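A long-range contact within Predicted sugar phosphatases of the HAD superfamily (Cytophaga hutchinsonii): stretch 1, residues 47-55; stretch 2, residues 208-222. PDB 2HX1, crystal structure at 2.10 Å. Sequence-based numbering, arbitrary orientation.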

ATOM      1  N   GLN A  47      -1.231  25.962  35.905  1.00 40.25           N
ATOM      2  CA  GLN A  47      -1.841  25.351  34.724  1.00 38.27           C
ATOM      3  C   GLN A  47      -1.552  23.860  34.697  1.00 32.89           C
ATOM      4  O   GLN A  47      -0.397  23.418  34.839  1.00 31.40           O
ATOM      5  N   ASP A  48      -2.617  23.098  34.515  1.00 27.19           N
ATOM      6  CA  ASP A  48      -2.530  21.648  34.432  1.00 27.80           C
ATOM      7  C   ASP A  48      -1.854  21.202  33.143  1.00 26.90           C
ATOM      8  O   ASP A  48      -1.870  21.916  32.122  1.00 24.10           O
ATOM      9  N   TYR A  49      -1.260  20.012  33.194  1.00 25.44           N
ATOM     10  CA  TYR A  49      -0.730  19.403  32.004  1.00 24.20           C
ATOM     11  C   TYR A  49      -0.710  17.885  32.197  1.00 22.33           C
ATOM     12  O   TYR A  49      -0.767  17.395  33.329  1.00 21.88           O
ATOM     13  N   TYR A  50      -0.671  17.163  31.078  1.00 21.48           N
ATOM     14  CA  TYR A  50      -0.378  15.732  31.038  1.00 22.14           C
ATOM     15  C   TYR A  50       0.625  15.504  29.945  1.00 22.44           C
ATOM     16  O   TYR A  50       0.727  16.308  29.001  1.00 23.57           O
ATOM     17  N   ILE A  51       1.339  14.390  30.064  1.00 21.58           N
ATOM     18  CA  ILE A  51       2.132  13.852  28.977  1.00 20.94           C
ATOM     19  C   ILE A  51       1.320  12.705  28.392  1.00 21.44           C
ATOM     20  O   ILE A  51       0.876  11.839  29.136  1.00 20.32           O
ATOM     21  N   VAL A  52       1.100  12.732  27.077  1.00 21.77           N
ATOM     22  CA  VAL A  52       0.288  11.745  26.377  1.00 19.78           C
ATOM     23  C   VAL A  52       1.253  11.156  25.333  1.00 21.80           C
ATOM     24  O   VAL A  52       1.678  11.845  24.398  1.00 21.60           O
ATOM     25  N   THR A  53       1.609   9.894  25.537  1.00 19.21           N
ATOM     26  CA  THR A  53       2.690   9.275  24.835  1.00 18.85           C
ATOM     27  C   THR A  53       2.284   7.885  24.356  1.00 19.19           C
ATOM     28  O   THR A  53       1.548   7.161  25.065  1.00 19.46           O
ATOM     29  N   ASN A  54       2.745   7.543  23.155  1.00 20.98           N
ATOM     30  CA  ASN A  54       2.612   6.198  22.592  1.00 24.26           C
ATOM     31  C   ASN A  54       3.742   5.242  23.025  1.00 25.97           C
ATOM     32  O   ASN A  54       3.903   4.173  22.465  1.00 30.44           O
ATOM     33  N   ASP A  55       4.540   5.636  24.005  1.00 29.58           N
ATOM     34  CA  ASP A  55       5.572   4.768  24.570  1.00 31.09           C
ATOM     35  C   ASP A  55       4.955   3.784  25.578  1.00 33.92           C
ATOM     36  O   ASP A  55       4.630   4.195  26.671  1.00 37.43           O
ATOM     37  N   GLN A 208      -8.713   7.552  22.848  1.00 22.50           N
ATOM     38  CA  GLN A 208      -8.996   6.997  24.182  1.00 24.65           C
ATOM     39  C   GLN A 208      -8.212   7.679  25.270  1.00 22.45           C
ATOM     40  O   GLN A 208      -8.759   7.960  26.325  1.00 23.72           O
HETATM   41  N   MSE A 209      -6.940   7.965  25.021  1.00 21.88           N
HETATM   42  CA  MSE A 209      -6.105   8.563  26.065  1.00 22.64           C
HETATM   43  C   MSE A 209      -6.563   9.988  26.371  1.00 24.45           C
HETATM   44  O   MSE A 209      -6.636  10.399  27.578  1.00 24.93           O
ATOM     45  N   PHE A 210      -6.869  10.717  25.286  1.00 21.98           N
ATOM     46  CA  PHE A 210      -7.406  12.072  25.371  1.00 22.99           C
ATOM     47  C   PHE A 210      -8.673  12.050  26.197  1.00 21.99           C
ATOM     48  O   PHE A 210      -8.860  12.873  27.063  1.00 25.37           O
HETATM   49  N   MSE A 211      -9.549  11.104  25.919  1.00 22.95           N
HETATM   50  CA  MSE A 211     -10.826  11.030  26.610  1.00 24.31           C
HETATM   51  C   MSE A 211     -10.649  10.770  28.125  1.00 26.57           C
HETATM   52  O   MSE A 211     -11.392  11.282  28.960  1.00 28.53           O
ATOM     53  N   PHE A 212      -9.666   9.947  28.459  1.00 26.74           N
ATOM     54  CA  PHE A 212      -9.333   9.640  29.848  1.00 25.24           C
ATOM     55  C   PHE A 212      -8.875  10.901  30.610  1.00 23.87           C
ATOM     56  O   PHE A 212      -9.376  11.203  31.693  1.00 20.54           O
ATOM     57  N   ALA A 213      -7.970  11.661  29.997  1.00 23.48           N
ATOM     58  CA  ALA A 213      -7.459  12.905  30.568  1.00 22.62           C
ATOM     59  C   ALA A 213      -8.586  13.926  30.658  1.00 25.16           C
ATOM     60  O   ALA A 213      -8.739  14.605  31.672  1.00 25.32           O
ATOM     61  N   TYR A 214      -9.364  14.036  29.590  1.00 24.24           N
ATOM     62  CA  TYR A 214     -10.454  15.012  29.537  1.00 25.28           C
ATOM     63  C   TYR A 214     -11.459  14.738  30.644  1.00 25.16           C
ATOM     64  O   TYR A 214     -11.884  15.647  31.349  1.00 21.91           O
ATOM     65  N   ASP A 215     -11.862  13.483  30.769  1.00 23.62           N
ATOM     66  CA  ASP A 215     -12.815  13.102  31.811  1.00 27.41           C
ATOM     67  C   ASP A 215     -12.281  13.463  33.218  1.00 26.95           C
ATOM     68  O   ASP A 215     -13.035  13.913  34.061  1.00 26.00           O
HETATM   69  N   MSE A 216     -10.985  13.264  33.470  1.00 25.18           N
HETATM   70  CA  MSE A 216     -10.415  13.647  34.756  1.00 27.28           C
HETATM   71  C   MSE A 216     -10.500  15.149  34.965  1.00 25.26           C
HETATM   72  O   MSE A 216     -10.815  15.608  36.048  1.00 25.07           O
ATOM     73  N   LEU A 217     -10.214  15.930  33.932  1.00 24.40           N
ATOM     74  CA  LEU A 217     -10.271  17.386  34.068  1.00 24.75           C
ATOM     75  C   LEU A 217     -11.707  17.830  34.347  1.00 25.83           C
ATOM     76  O   LEU A 217     -11.976  18.665  35.212  1.00 24.71           O
ATOM     77  N   ARG A 218     -12.646  17.231  33.641  1.00 26.35           N
ATOM     78  CA  ARG A 218     -14.036  17.560  33.831  1.00 29.57           C
ATOM     79  C   ARG A 218     -14.526  17.306  35.244  1.00 30.98           C
ATOM     80  O   ARG A 218     -15.482  17.985  35.674  1.00 30.18           O
ATOM     81  N   GLN A 219     -13.891  16.371  35.971  1.00 30.67           N
ATOM     82  CA  GLN A 219     -14.280  16.097  37.367  1.00 32.37           C
ATOM     83  C   GLN A 219     -13.885  17.213  38.349  1.00 31.79           C
ATOM     84  O   GLN A 219     -14.277  17.175  39.530  1.00 32.46           O
ATOM     85  N   LYS A 220     -13.060  18.155  37.917  1.00 30.82           N
ATOM     86  CA  LYS A 220     -12.612  19.207  38.815  1.00 30.34           C
ATOM     87  C   LYS A 220     -12.741  20.624  38.250  1.00 28.77           C
ATOM     88  O   LYS A 220     -12.471  21.592  38.947  1.00 29.56           O
HETATM   89  N   MSE A 221     -13.181  20.769  37.012  1.00 28.34           N
HETATM   90  CA  MSE A 221     -13.330  22.106  36.456  1.00 27.43           C
HETATM   91  C   MSE A 221     -14.257  22.159  35.275  1.00 26.96           C
HETATM   92  O   MSE A 221     -14.540  21.144  34.643  1.00 28.49           O
ATOM     93  N   GLU A 222     -14.696  23.369  34.948  1.00 27.63           N
ATOM     94  CA  GLU A 222     -15.375  23.603  33.682  1.00 29.68           C
ATOM     95  C   GLU A 222     -14.332  23.697  32.565  1.00 26.48           C
ATOM     96  O   GLU A 222     -13.487  24.569  32.545  1.00 23.10           O
TER

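The strongest polar link joins Asp48 to Lys220. Lys220 NZ lies 3.3 Å from Asp48 OD1, forming a salt bridge whose hydrogen bond is weak. Lys220 spans the gap with an extended side chain, chi1 p and chi2 to chi4 all t. Water 1 bridges the pair. It donates to Asp48 OD2 at 3.1 Å and accepts from Lys220 NZ at 2.4 Å, which is unusually short, so the exact positions are less certain. Asp48 has chi1 m. Its OD2 also meets the selenomethionine Met221, 3.2 Å from Met221 CE. Asp48 CB reaches Leu217 CD2 at 4.2 Å, so this residue touches both polar and apolar partners.

The remaining contacts are mainly apolar. The strand runs nearly antiparallel to the helix, at 164°, with the axes 9.6 Å apart at closest approach. Alternation along the strand points Asp48, Tyr50 and Val52 toward the helix, while Tyr49 and Thr53 point away.

Tyr50, chi1 m, has the largest covered area of either stretch. Ala213 CB sits over one face of its ring in a CH-pi contact, 4.3 Å from the centroid and 3.9 Å from Tyr50 CD2. Leu217, m and t, lies at the ring edge, with its CG 4.1 Å from Tyr50 CE2. Tyr50 OH comes within 3.8 Å of Met216 CB.

Val52 is t. Its CG1 packs 3.7 Å from CE of selenomethionine Met209 and 4.0 Å from Phe210 CE1. The CA-to-CB bond of Phe210, chi1 m, points away, but the end of its side chain comes nearer.

Met209, m, t, m, points toward the strand. Its SE is 3.7 Å from the backbone Thr53 O, and its CE is 3.4 Å from Asn54 OD1. That oxygen is hydrogen-bonded elsewhere in the structure.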

ATOM      1  CB  GLN A  47      -1.356  26.012  33.438  1.00 39.18           C
ATOM      2  CG  GLN A  47      -2.304  27.061  32.897  1.00 46.01           C
ATOM      3  CD  GLN A  47      -1.758  27.705  31.636  1.00 55.98           C
ATOM      4  OE1 GLN A  47      -2.055  27.252  30.530  1.00 48.07           O
ATOM      5  NE2 GLN A  47      -0.929  28.754  31.802  1.00 51.28           N
ATOM      6  CB  ASP A  48      -3.930  21.026  34.540  1.00 26.99           C
ATOM      7  CG  ASP A  48      -4.531  21.223  35.927  1.00 39.65           C
ATOM      8  OD1 ASP A  48      -3.928  20.693  36.888  1.00 44.17           O
ATOM      9  OD2 ASP A  48      -5.558  21.945  36.062  1.00 41.75           O
ATOM     10  CB  TYR A  49       0.684  19.948  31.714  1.00 28.55           C
ATOM     11  CG  TYR A  49       1.678  19.347  32.654  1.00 28.59           C
ATOM     12  CD1 TYR A  49       2.204  18.080  32.410  1.00 28.14           C
ATOM     13  CD2 TYR A  49       2.039  20.006  33.834  1.00 33.38           C
ATOM     14  CE1 TYR A  49       3.063  17.482  33.295  1.00 35.06           C
ATOM     15  CE2 TYR A  49       2.939  19.409  34.747  1.00 37.47           C
ATOM     16  CZ  TYR A  49       3.439  18.141  34.461  1.00 38.28           C
ATOM     17  OH  TYR A  49       4.309  17.499  35.308  1.00 42.23           O
ATOM     18  CB  TYR A  50      -1.593  14.885  30.711  1.00 21.18           C
ATOM     19  CG  TYR A  50      -2.642  14.861  31.775  1.00 23.81           C
ATOM     20  CD1 TYR A  50      -2.554  13.979  32.852  1.00 24.85           C
ATOM     21  CD2 TYR A  50      -3.740  15.713  31.704  1.00 22.64           C
ATOM     22  CE1 TYR A  50      -3.549  13.962  33.846  1.00 26.68           C
ATOM     23  CE2 TYR A  50      -4.703  15.710  32.669  1.00 25.43           C
ATOM     24  CZ  TYR A  50      -4.611  14.839  33.738  1.00 27.13           C
ATOM     25  OH  TYR A  50      -5.607  14.851  34.669  1.00 27.04           O
ATOM     26  CB  ILE A  51       3.526  13.370  29.489  1.00 22.91           C
ATOM     27  CG1 ILE A  51       4.355  14.589  29.937  1.00 28.27           C
ATOM     28  CG2 ILE A  51       4.215  12.545  28.427  1.00 20.55           C
ATOM     29  CD1 ILE A  51       5.604  14.287  30.669  1.00 30.14           C
ATOM     30  CB  VAL A  52      -0.926  12.388  25.708  1.00 18.36           C
ATOM     31  CG1 VAL A  52      -1.710  11.361  24.948  1.00 19.28           C
ATOM     32  CG2 VAL A  52      -1.772  13.090  26.762  1.00 17.82           C
ATOM     33  CB  THR A  53       3.906   9.163  25.762  1.00 19.15           C
ATOM     34  OG1 THR A  53       5.005   8.550  25.062  1.00 21.03           O
ATOM     35  CG2 THR A  53       3.579   8.348  27.010  1.00 21.35           C
ATOM     36  CB  ASN A  54       2.553   6.268  21.054  1.00 23.71           C
ATOM     37  CG  ASN A  54       1.220   6.762  20.545  1.00 27.29           C
ATOM     38  OD1 ASN A  54       0.316   7.066  21.338  1.00 18.88           O
ATOM     39  ND2 ASN A  54       1.081   6.856  19.207  1.00 20.07           N
ATOM     40  CB  ASP A  55       6.632   5.650  25.226  1.00 31.10           C
ATOM     41  CG  ASP A  55       7.832   4.871  25.723  1.00 31.77           C
ATOM     42  OD1 ASP A  55       7.783   3.623  25.833  1.00 29.36           O
ATOM     43  OD2 ASP A  55       8.841   5.545  26.002  1.00 30.47           O
ATOM     44  CB  GLN A 208      -8.790   5.468  24.270  1.00 25.02           C
ATOM     45  CG  GLN A 208      -9.792   4.645  23.421  1.00 32.28           C
ATOM     46  CD  GLN A 208      -9.881   3.165  23.833  1.00 31.65           C
ATOM     47  OE1 GLN A 208     -10.382   2.850  24.904  1.00 49.59           O
ATOM     48  NE2 GLN A 208      -9.400   2.259  22.971  1.00 32.62           N
HETATM   49  CB  MSE A 209      -4.640   8.550  25.686  1.00 21.09           C
HETATM   50  CG  MSE A 209      -3.981   7.186  25.834  1.00 26.63           C
HETATM   51 SE   MSE A 209      -2.084   7.293  25.404  0.70 22.99          SE
HETATM   52  CE  MSE A 209      -2.084   7.919  23.567  1.00 20.94           C
ATOM     53  CB  PHE A 210      -7.771  12.648  23.993  1.00 21.77           C
ATOM     54  CG  PHE A 210      -6.605  12.843  23.044  1.00 22.43           C
ATOM     55  CD1 PHE A 210      -5.338  13.148  23.490  1.00 24.60           C
ATOM     56  CD2 PHE A 210      -6.810  12.734  21.676  1.00 25.27           C
ATOM     57  CE1 PHE A 210      -4.288  13.344  22.581  1.00 29.88           C
ATOM     58  CE2 PHE A 210      -5.784  12.908  20.776  1.00 26.57           C
ATOM     59  CZ  PHE A 210      -4.511  13.221  21.225  1.00 25.92           C
HETATM   60  CB  MSE A 211     -11.684   9.945  25.956  1.00 24.49           C
HETATM   61  CG  MSE A 211     -13.079   9.847  26.529  1.00 32.95           C
HETATM   62 SE   MSE A 211     -14.125  11.571  26.570  0.70 42.38          SE
HETATM   63  CE  MSE A 211     -15.009  11.650  24.752  1.00 43.16           C
ATOM     64  CB  PHE A 212      -8.269   8.520  29.876  1.00 26.82           C
ATOM     65  CG  PHE A 212      -7.799   8.188  31.245  1.00 30.01           C
ATOM     66  CD1 PHE A 212      -8.597   7.465  32.100  1.00 37.38           C
ATOM     67  CD2 PHE A 212      -6.576   8.650  31.700  1.00 36.50           C
ATOM     68  CE1 PHE A 212      -8.164   7.178  33.387  1.00 37.82           C
ATOM     69  CE2 PHE A 212      -6.148   8.393  32.985  1.00 33.39           C
ATOM     70  CZ  PHE A 212      -6.925   7.654  33.827  1.00 36.69           C
ATOM     71  CB  ALA A 213      -6.316  13.474  29.717  1.00 20.08           C
ATOM     72  CB  TYR A 214     -11.145  14.948  28.177  1.00 26.51           C
ATOM     73  CG  TYR A 214     -12.297  15.932  27.947  1.00 28.84           C
ATOM     74  CD1 TYR A 214     -12.151  17.303  28.182  1.00 32.51           C
ATOM     75  CD2 TYR A 214     -13.506  15.489  27.445  1.00 33.69           C
ATOM     76  CE1 TYR A 214     -13.189  18.187  27.946  1.00 32.97           C
ATOM     77  CE2 TYR A 214     -14.563  16.367  27.206  1.00 35.64           C
ATOM     78  CZ  TYR A 214     -14.405  17.718  27.460  1.00 38.04           C
ATOM     79  OH  TYR A 214     -15.478  18.573  27.209  1.00 36.81           O
ATOM     80  CB  ASP A 215     -13.099  11.593  31.737  1.00 29.88           C
ATOM     81  CG  ASP A 215     -14.176  11.168  32.691  1.00 39.30           C
ATOM     82  OD1 ASP A 215     -15.296  11.728  32.602  1.00 43.07           O
ATOM     83  OD2 ASP A 215     -13.900  10.285  33.529  1.00 48.56           O
HETATM   84  CB  MSE A 216      -8.976  13.167  34.886  1.00 26.34           C
HETATM   85  CG  MSE A 216      -8.920  11.653  35.047  1.00 33.58           C
HETATM   86 SE   MSE A 216      -7.191  11.027  35.558  0.70 35.41          SE
HETATM   87  CE  MSE A 216      -7.202  11.610  37.559  1.00 56.80           C
ATOM     88  CB  LEU A 217      -9.685  18.082  32.828  1.00 26.47           C
ATOM     89  CG  LEU A 217      -8.152  17.952  32.644  1.00 25.72           C
ATOM     90  CD1 LEU A 217      -7.725  18.148  31.189  1.00 18.77           C
ATOM     91  CD2 LEU A 217      -7.384  18.866  33.576  1.00 25.16           C
ATOM     92  CB  ARG A 218     -14.922  16.819  32.817  1.00 29.54           C
ATOM     93  CG  ARG A 218     -14.940  17.492  31.457  1.00 34.06           C
ATOM     94  CD  ARG A 218     -15.917  16.806  30.488  1.00 37.14           C
ATOM     95  NE  ARG A 218     -17.326  17.127  30.765  1.00 51.13           N
ATOM     96  CZ  ARG A 218     -17.956  18.263  30.417  1.00 48.68           C
ATOM     97  NH1 ARG A 218     -17.321  19.243  29.781  1.00 44.36           N
ATOM     98  NH2 ARG A 218     -19.250  18.421  30.729  1.00 45.58           N
ATOM     99  CB  GLN A 219     -13.698  14.764  37.868  1.00 30.57           C
ATOM    100  CG  GLN A 219     -14.290  13.533  37.191  1.00 35.91           C
ATOM    101  CD  GLN A 219     -13.571  12.233  37.598  1.00 40.37           C
ATOM    102  OE1 GLN A 219     -13.360  11.335  36.771  1.00 55.39           O
ATOM    103  NE2 GLN A 219     -13.181  12.138  38.876  1.00 53.66           N
ATOM    104  CB  LYS A 220     -11.175  18.950  39.292  1.00 30.71           C
ATOM    105  CG  LYS A 220     -10.151  18.900  38.193  1.00 33.66           C
ATOM    106  CD  LYS A 220      -8.737  18.798  38.789  1.00 40.25           C
ATOM    107  CE  LYS A 220      -7.684  18.516  37.692  1.00 42.07           C
ATOM    108  NZ  LYS A 220      -6.271  18.719  38.167  1.00 51.04           N
HETATM  109  CB  MSE A 221     -11.977  22.654  35.996  1.00 25.09           C
HETATM  110  CG  MSE A 221     -11.429  21.997  34.730  1.00 28.08           C
HETATM  111 SE   MSE A 221      -9.546  22.576  34.421  0.70 27.49          SE
HETATM  112  CE  MSE A 221      -8.753  21.506  35.823  1.00 35.12           C
ATOM    113  CB  GLU A 222     -16.227  24.882  33.688  1.00 29.53           C
ATOM    114  CG  GLU A 222     -17.067  25.032  32.427  1.00 32.46           C
ATOM    115  CD  GLU A 222     -17.704  26.409  32.271  1.00 39.54           C
ATOM    116  OE1 GLU A 222     -17.164  27.407  32.812  1.00 45.86           O
ATOM    117  OE2 GLU A 222     -18.751  26.490  31.579  1.00 53.03           O
TER
HETATM  118  O   HOH W   1      -6.282  21.019  38.919  1.00 42.16           O